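Local coordinates for ribosome-inactivating protein 3 (Zea mays, PDB 2PQG) that belongs to the ribosome-inactivating protein family of plants, a maize member that is also known as B-32, at residues A[53-65]-A[127-139]. Numbering follows the deposited sequence.
Sequences YTELKTRTSSITL and EMTRAVNDLAKKK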
ATOM      1  N   TYR A  53      -5.561   0.316  11.517  1.00 22.72           N
ATOM      2  CA  TYR A  53      -4.703   1.480  11.730  1.00 26.67           C
ATOM      3  C   TYR A  53      -3.293   1.022  12.058  1.00 28.38           C
ATOM      4  O   TYR A  53      -3.066   0.368  13.078  1.00 28.37           O
ATOM      5  CB  TYR A  53      -5.187   2.321  12.903  1.00 31.23           C
ATOM      6  CG  TYR A  53      -6.254   3.314  12.552  1.00 37.30           C
ATOM      7  CD1 TYR A  53      -7.390   2.923  11.853  1.00 39.60           C
ATOM      8  CD2 TYR A  53      -6.139   4.650  12.937  1.00 40.70           C
ATOM      9  CE1 TYR A  53      -8.396   3.837  11.546  1.00 42.65           C
ATOM     10  CE2 TYR A  53      -7.139   5.576  12.635  1.00 44.13           C
ATOM     11  CZ  TYR A  53      -8.265   5.161  11.938  1.00 42.15           C
ATOM     12  OH  TYR A  53      -9.257   6.062  11.628  1.00 40.03           O
ATOM     13  N   THR A  54      -2.342   1.352  11.193  1.00 26.81           N
ATOM     14  CA  THR A  54      -0.972   0.972  11.456  1.00 24.03           C
ATOM     15  C   THR A  54      -0.155   2.219  11.717  1.00 21.97           C
ATOM     16  O   THR A  54      -0.094   3.129  10.896  1.00 17.55           O
ATOM     17  CB  THR A  54      -0.367   0.145  10.286  1.00 24.15           C
ATOM     18  OG1 THR A  54      -0.384   0.909   9.074  1.00 28.22           O
ATOM     19  CG2 THR A  54      -1.174  -1.119  10.077  1.00 22.13           C
ATOM     20  N   GLU A  55       0.443   2.262  12.900  1.00 25.19           N
ATOM     21  CA  GLU A  55       1.272   3.390  13.285  1.00 26.37           C
ATOM     22  C   GLU A  55       2.736   3.070  13.032  1.00 23.86           C
ATOM     23  O   GLU A  55       3.299   2.183  13.674  1.00 24.38           O
ATOM     24  CB  GLU A  55       1.094   3.731  14.766  1.00 30.59           C
ATOM     25  CG  GLU A  55       1.632   5.111  15.120  1.00 43.03           C
ATOM     26  CD  GLU A  55       1.897   5.290  16.601  1.00 50.58           C
ATOM     27  OE1 GLU A  55       1.030   4.896  17.406  1.00 57.50           O
ATOM     28  OE2 GLU A  55       2.968   5.832  16.959  1.00 50.71           O
ATOM     29  N   LEU A  56       3.343   3.780  12.085  1.00 20.90           N
ATOM     30  CA  LEU A  56       4.749   3.579  11.774  1.00 18.74           C
ATOM     31  C   LEU A  56       5.575   4.648  12.490  1.00 19.62           C
ATOM     32  O   LEU A  56       5.422   5.852  12.252  1.00 21.23           O
ATOM     33  CB  LEU A  56       4.980   3.675  10.267  1.00 14.96           C
ATOM     34  CG  LEU A  56       4.057   2.810   9.407  1.00 14.36           C
ATOM     35  CD1 LEU A  56       4.375   3.046   7.925  1.00 15.83           C
ATOM     36  CD2 LEU A  56       4.238   1.351   9.763  1.00  8.32           C
ATOM     37  N   LYS A  57       6.462   4.203  13.365  1.00 18.97           N
ATOM     38  CA  LYS A  57       7.293   5.119  14.136  1.00 17.69           C
ATOM     39  C   LYS A  57       8.771   4.985  13.849  1.00 16.82           C
ATOM     40  O   LYS A  57       9.259   3.878  13.552  1.00 18.18           O
ATOM     41  CB  LYS A  57       7.110   4.870  15.632  1.00 19.21           C
ATOM     42  CG  LYS A  57       5.712   4.420  16.049  1.00 26.81           C
ATOM     43  CD  LYS A  57       5.717   3.641  17.361  1.00 30.34           C
ATOM     44  CE  LYS A  57       5.344   4.521  18.531  1.00 33.09           C
ATOM     45  NZ  LYS A  57       6.400   4.528  19.575  1.00 34.31           N
ATOM     46  N   THR A  58       9.477   6.105  13.895  1.00 16.78           N
ATOM     47  CA  THR A  58      10.925   6.077  13.862  1.00 16.01           C
ATOM     48  C   THR A  58      11.476   6.287  15.260  1.00 13.78           C
ATOM     49  O   THR A  58      10.822   5.983  16.258  1.00 10.46           O
ATOM     50  CB  THR A  58      11.489   7.166  12.929  1.00 15.16           C
ATOM     51  OG1 THR A  58      11.305   8.455  13.528  1.00 13.36           O
ATOM     52  CG2 THR A  58      10.783   7.132  11.582  1.00 16.57           C
ATOM     53  N   ARG A  59      12.689   6.814  15.315  1.00 20.77           N
ATOM     54  CA  ARG A  59      13.269   7.341  16.556  1.00 24.72           C
ATOM     55  C   ARG A  59      12.918   8.820  16.695  1.00 26.29           C
ATOM     56  O   ARG A  59      13.044   9.414  17.773  1.00 28.35           O
ATOM     57  CB  ARG A  59      14.794   7.248  16.481  1.00 26.26           C
ATOM     58  CG  ARG A  59      15.540   8.280  17.338  1.00 39.75           C
ATOM     59  CD  ARG A  59      17.045   8.207  17.171  1.00 45.09           C
ATOM     60  NE  ARG A  59      17.744   9.037  18.149  1.00 53.15           N
ATOM     61  CZ  ARG A  59      17.520  10.337  18.330  1.00 59.40           C
ATOM     62  NH1 ARG A  59      16.608  10.968  17.600  1.00 59.37           N
ATOM     63  NH2 ARG A  59      18.213  11.013  19.239  1.00 63.94           N
ATOM     64  N   THR A  60      12.470   9.417  15.596  1.00 28.47           N
ATOM     65  CA  THR A  60      12.211  10.853  15.559  1.00 28.95           C
ATOM     66  C   THR A  60      10.714  11.148  15.536  1.00 26.92           C
ATOM     67  O   THR A  60      10.197  11.861  16.396  1.00 27.23           O
ATOM     68  CB  THR A  60      12.874  11.515  14.336  1.00 31.12           C
ATOM     69  OG1 THR A  60      14.298  11.512  14.502  1.00 34.14           O
ATOM     70  CG2 THR A  60      12.390  12.948  14.180  1.00 36.25           C
ATOM     71  N   SER A  61      10.024  10.594  14.544  1.00 26.66           N
ATOM     72  CA  SER A  61       8.658  10.978  14.249  1.00 26.85           C
ATOM     73  C   SER A  61       7.775   9.757  14.060  1.00 23.88           C
ATOM     74  O   SER A  61       8.171   8.640  14.388  1.00 22.88           O
ATOM     75  CB  SER A  61       8.622  11.831  12.986  1.00 30.91           C
ATOM     76  OG  SER A  61       7.390  12.516  12.878  1.00 36.30           O
ATOM     77  N   SER A  62       6.573   9.977  13.534  1.00 21.98           N
ATOM     78  CA  SER A  62       5.642   8.881  13.286  1.00 21.15           C
ATOM     79  C   SER A  62       4.393   9.322  12.523  1.00 20.86           C
ATOM     80  O   SER A  62       4.081  10.518  12.440  1.00 19.45           O
ATOM     81  CB  SER A  62       5.206   8.239  14.611  1.00 22.37           C
ATOM     82  OG  SER A  62       4.419   9.138  15.378  1.00 21.35           O
ATOM     83  N   ILE A  63       3.697   8.345  11.949  1.00 15.27           N
ATOM     84  CA  ILE A  63       2.459   8.601  11.230  1.00 15.46           C
ATOM     85  C   ILE A  63       1.556   7.386  11.369  1.00 17.13           C
ATOM     86  O   ILE A  63       2.023   6.263  11.574  1.00 14.60           O
ATOM     87  CB  ILE A  63       2.675   8.869   9.717  1.00 12.78           C
ATOM     88  CG1 ILE A  63       3.353   7.675   9.042  1.00 15.73           C
ATOM     89  CG2 ILE A  63       3.471  10.132   9.528  1.00 17.01           C
ATOM     90  CD1 ILE A  63       3.405   7.777   7.520  1.00 12.36           C
ATOM     91  N   THR A  64       0.254   7.610  11.265  1.00 17.01           N
ATOM     92  CA  THR A  64      -0.698   6.513  11.350  1.00 18.08           C
ATOM     93  C   THR A  64      -1.330   6.342   9.970  1.00 18.78           C
ATOM     94  O   THR A  64      -1.697   7.325   9.323  1.00 17.88           O
ATOM     95  CB  THR A  64      -1.807   6.803  12.376  1.00 16.15           C
ATOM     96  OG1 THR A  64      -1.218   7.209  13.618  1.00 19.30           O
ATOM     97  CG2 THR A  64      -2.653   5.557  12.606  1.00 14.86           C
ATOM     98  N   LEU A  65      -1.441   5.098   9.514  1.00 19.31           N
ATOM     99  CA  LEU A  65      -2.041   4.818   8.208  1.00 20.66           C
ATOM    100  C   LEU A  65      -3.473   4.306   8.370  1.00 19.67           C
ATOM    101  O   LEU A  65      -3.724   3.392   9.152  1.00 20.35           O
ATOM    102  CB  LEU A  65      -1.212   3.768   7.455  1.00 17.76           C
ATOM    103  CG  LEU A  65       0.277   4.012   7.182  1.00 13.80           C
ATOM    104  CD1 LEU A  65       0.851   2.793   6.457  1.00 12.52           C
ATOM    105  CD2 LEU A  65       0.471   5.273   6.354  1.00  3.46           C
ATOM    106  N   GLU A 127      14.243   2.989   3.570  1.00 17.59           N
ATOM    107  CA  GLU A 127      13.275   3.614   2.674  1.00 16.55           C
ATOM    108  C   GLU A 127      11.987   3.933   3.424  1.00 17.44           C
ATOM    109  O   GLU A 127      11.345   4.948   3.161  1.00 21.02           O
ATOM    110  CB  GLU A 127      12.948   2.678   1.506  1.00 21.92           C
ATOM    111  CG  GLU A 127      14.108   2.366   0.565  1.00 24.57           C
ATOM    112  CD  GLU A 127      14.449   3.525  -0.358  1.00 32.28           C
ATOM    113  OE1 GLU A 127      13.622   4.462  -0.485  1.00 24.55           O
ATOM    114  OE2 GLU A 127      15.546   3.486  -0.966  1.00 38.85           O
ATOM    115  N   MET A 128      11.602   3.060   4.353  1.00 16.02           N
ATOM    116  CA  MET A 128      10.392   3.278   5.141  1.00 13.78           C
ATOM    117  C   MET A 128      10.625   4.345   6.223  1.00 15.38           C
ATOM    118  O   MET A 128       9.708   5.087   6.586  1.00 15.51           O
ATOM    119  CB  MET A 128       9.937   1.971   5.794  1.00 11.46           C
ATOM    120  CG  MET A 128       8.592   2.085   6.493  1.00  9.81           C
ATOM    121  SD  MET A 128       8.071   0.547   7.298  1.00 20.87           S
ATOM    122  CE  MET A 128       7.462  -0.411   5.931  1.00  8.71           C
ATOM    123  N   THR A 129      11.851   4.410   6.740  1.00 14.85           N
ATOM    124  CA  THR A 129      12.208   5.400   7.759  1.00 16.42           C
ATOM    125  C   THR A 129      12.097   6.821   7.183  1.00 15.80           C
ATOM    126  O   THR A 129      11.500   7.698   7.802  1.00 13.45           O
ATOM    127  CB  THR A 129      13.652   5.172   8.288  1.00 14.47           C
ATOM    128  OG1 THR A 129      13.722   3.894   8.931  1.00 18.23           O
ATOM    129  CG2 THR A 129      14.044   6.258   9.296  1.00 13.58           C
ATOM    130  N   ARG A 130      12.655   7.031   5.993  1.00 16.36           N
ATOM    131  CA  ARG A 130      12.614   8.333   5.341  1.00 17.78           C
ATOM    132  C   ARG A 130      11.204   8.741   4.906  1.00 18.28           C
ATOM    133  O   ARG A 130      10.842   9.921   4.955  1.00 20.23           O
ATOM    134  CB  ARG A 130      13.556   8.348   4.133  1.00 21.27           C
ATOM    135  CG  ARG A 130      15.024   8.253   4.496  1.00 23.89           C
ATOM    136  CD  ARG A 130      15.909   8.713   3.354  1.00 27.56           C
ATOM    137  NE  ARG A 130      15.951   7.757   2.252  1.00 37.02           N
ATOM    138  CZ  ARG A 130      16.607   6.601   2.288  1.00 39.43           C
ATOM    139  NH1 ARG A 130      17.282   6.253   3.377  1.00 41.76           N
ATOM    140  NH2 ARG A 130      16.596   5.794   1.233  1.00 41.73           N
ATOM    141  N   ALA A 131      10.414   7.765   4.476  1.00 18.28           N
ATOM    142  CA  ALA A 131       9.044   8.024   4.050  1.00 17.50           C
ATOM    143  C   ALA A 131       8.197   8.531   5.213  1.00 17.56           C
ATOM    144  O   ALA A 131       7.451   9.503   5.070  1.00 20.34           O
ATOM    145  CB  ALA A 131       8.435   6.759   3.473  1.00 20.70           C
ATOM    146  N   VAL A 132       8.309   7.871   6.363  1.00 17.13           N
ATOM    147  CA  VAL A 132       7.553   8.280   7.540  1.00 18.92           C
ATOM    148  C   VAL A 132       8.025   9.651   8.026  1.00 21.73           C
ATOM    149  O   VAL A 132       7.212  10.543   8.273  1.00 21.65           O
ATOM    150  CB  VAL A 132       7.689   7.246   8.692  1.00 19.67           C
ATOM    151  CG1 VAL A 132       7.043   7.785   9.971  1.00 15.64           C
ATOM    152  CG2 VAL A 132       7.020   5.938   8.294  1.00 18.52           C
ATOM    153  N   ASN A 133       9.336   9.830   8.142  1.00 22.46           N
ATOM    154  CA  ASN A 133       9.864  11.103   8.608  1.00 25.89           C
ATOM    155  C   ASN A 133       9.456  12.237   7.684  1.00 26.78           C
ATOM    156  O   ASN A 133       9.186  13.349   8.136  1.00 30.41           O
ATOM    157  CB  ASN A 133      11.389  11.018   8.743  1.00 25.52           C
ATOM    158  CG  ASN A 133      11.818  10.192   9.947  1.00 28.07           C
ATOM    159  OD1 ASN A 133      12.944   9.697  10.007  1.00 28.36           O
ATOM    160  ND2 ASN A 133      10.916  10.044  10.920  1.00 28.98           N
ATOM    161  N   ASP A 134       9.391  11.939   6.393  1.00 29.62           N
ATOM    162  CA  ASP A 134       9.011  12.918   5.381  1.00 30.22           C
ATOM    163  C   ASP A 134       7.526  13.257   5.493  1.00 29.62           C
ATOM    164  O   ASP A 134       7.157  14.429   5.595  1.00 31.64           O
ATOM    165  CB  ASP A 134       9.289  12.354   3.987  1.00 35.18           C
ATOM    166  CG  ASP A 134       9.465  13.434   2.939  1.00 39.12           C
ATOM    167  OD1 ASP A 134       8.685  14.407   2.931  1.00 43.85           O
ATOM    168  OD2 ASP A 134      10.387  13.298   2.110  1.00 44.80           O
ATOM    169  N   LEU A 135       6.682  12.227   5.469  1.00 25.22           N
ATOM    170  CA  LEU A 135       5.233  12.413   5.550  1.00 22.30           C
ATOM    171  C   LEU A 135       4.759  12.964   6.895  1.00 20.18           C
ATOM    172  O   LEU A 135       3.690  13.580   6.984  1.00 16.71           O
ATOM    173  CB  LEU A 135       4.516  11.092   5.230  1.00 17.96           C
ATOM    174  CG  LEU A 135       4.688  10.625   3.780  1.00 13.40           C
ATOM    175  CD1 LEU A 135       4.066   9.248   3.611  1.00 15.92           C
ATOM    176  CD2 LEU A 135       4.049  11.643   2.820  1.00  4.78           C
ATOM    177  N   ALA A 136       5.550  12.744   7.941  1.00 20.77           N
ATOM    178  CA  ALA A 136       5.203  13.251   9.265  1.00 23.95           C
ATOM    179  C   ALA A 136       5.198  14.766   9.193  1.00 25.72           C
ATOM    180  O   ALA A 136       4.648  15.430  10.064  1.00 29.47           O
ATOM    181  CB  ALA A 136       6.216  12.788  10.296  1.00 20.03           C
ATOM    182  N   LYS A 137       5.823  15.305   8.149  1.00 29.37           N
ATOM    183  CA  LYS A 137       5.890  16.748   7.950  1.00 32.04           C
ATOM    184  C   LYS A 137       5.038  17.227   6.784  1.00 33.06           C
ATOM    185  O   LYS A 137       5.198  18.372   6.363  1.00 34.82           O
ATOM    186  CB  LYS A 137       7.319  17.205   7.673  1.00 31.89           C
ATOM    187  CG  LYS A 137       8.374  16.470   8.431  1.00 35.76           C
ATOM    188  CD  LYS A 137       9.660  17.259   8.413  1.00 42.46           C
ATOM    189  CE  LYS A 137      10.699  16.605   9.299  1.00 44.23           C
ATOM    190  NZ  LYS A 137      11.537  17.628   9.982  1.00 46.11           N
ATOM    191  N   LYS A 138       4.152  16.379   6.253  1.00 33.42           N
ATOM    192  CA  LYS A 138       3.325  16.810   5.129  1.00 36.11           C
ATOM    193  C   LYS A 138       2.859  18.223   5.398  1.00 40.66           C
ATOM    194  O   LYS A 138       2.225  18.519   6.411  1.00 40.28           O
ATOM    195  CB  LYS A 138       2.102  15.923   4.915  1.00 35.73           C
ATOM    196  CG  LYS A 138       1.199  16.440   3.796  1.00 32.93           C
ATOM    197  CD  LYS A 138       1.650  15.973   2.429  1.00 33.61           C
ATOM    198  CE  LYS A 138       1.290  16.992   1.361  1.00 34.26           C
ATOM    199  NZ  LYS A 138      -0.100  17.501   1.494  1.00 31.13           N
ATOM    200  N   LYS A 139       3.193  19.090   4.461  1.00 46.04           N
ATOM    201  CA  LYS A 139       2.888  20.504   4.535  1.00 50.26           C
ATOM    202  C   LYS A 139       1.714  20.814   3.646  1.00 52.54           C
ATOM    203  O   LYS A 139       1.397  20.066   2.726  1.00 52.88           O
ATOM    204  CB  LYS A 139       4.099  21.290   4.034  1.00 48.08           C
ATOM    205  CG  LYS A 139       4.483  20.952   2.569  1.00 47.99           C
ATOM    206  CD  LYS A 139       4.750  19.450   2.367  1.00 41.22           C
ATOM    207  CE  LYS A 139       5.565  19.177   1.138  1.00 38.10           C
ATOM    208  NZ  LYS A 139       4.751  18.895  -0.075  1.00 39.54           N
TER
HETATM  209  O   HOH W   1      14.475   9.289  12.530  1.00 29.38           O
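The amide of Asn133 meets the hairpin through its ND2: Thr58 OG1 lies exactly in the amide plane, 3.1 Å from ND2, and the N-H points at it almost straight (171°). Methyl CG2 of Thr58 also rests against ND2, while CB of Ser61 touches the same nitrogen at 3.6 Å. On the oxygen side of the amide, a water donates to Asn133 OD1 and accepts from Thr60 OG1, so both ends of the group are tied to the turn, which should hold the amide's rotation. Thr58 can serve as the hub because its OG1 sits between backbone N and carbonyl carbon (chi1 72°). There it also accepts from the backbone N of Thr60 and of Ser61, an ST turn and an ST motif that shape the loop joining the two strands.

Next to this polar patch the contact turns greasy. Val132 straddles the two strands: CG2 reaches Leu56 CB at 3.6 Å, and CG1, anti to the backbone N, packs 3.8 Å from Ile63 CG1. The branches of Ile63 divide what follows along the chain: CG2 lies 3.6 Å from Ala136 CA and CD1 near Leu135 CB.

Strand 62-65 and helix 127-135 run nearly perpendicular, at 91°, with axes 7.3 Å apart. The helix thus lies across the 51-57/62-68 antiparallel hairpin, near the edge of the mixed sheet where strand 2-7 pairs with 51-57; helix 171-189 packs against helix 125-135, where Met128 meets Met183 and Leu135 meets Leu177.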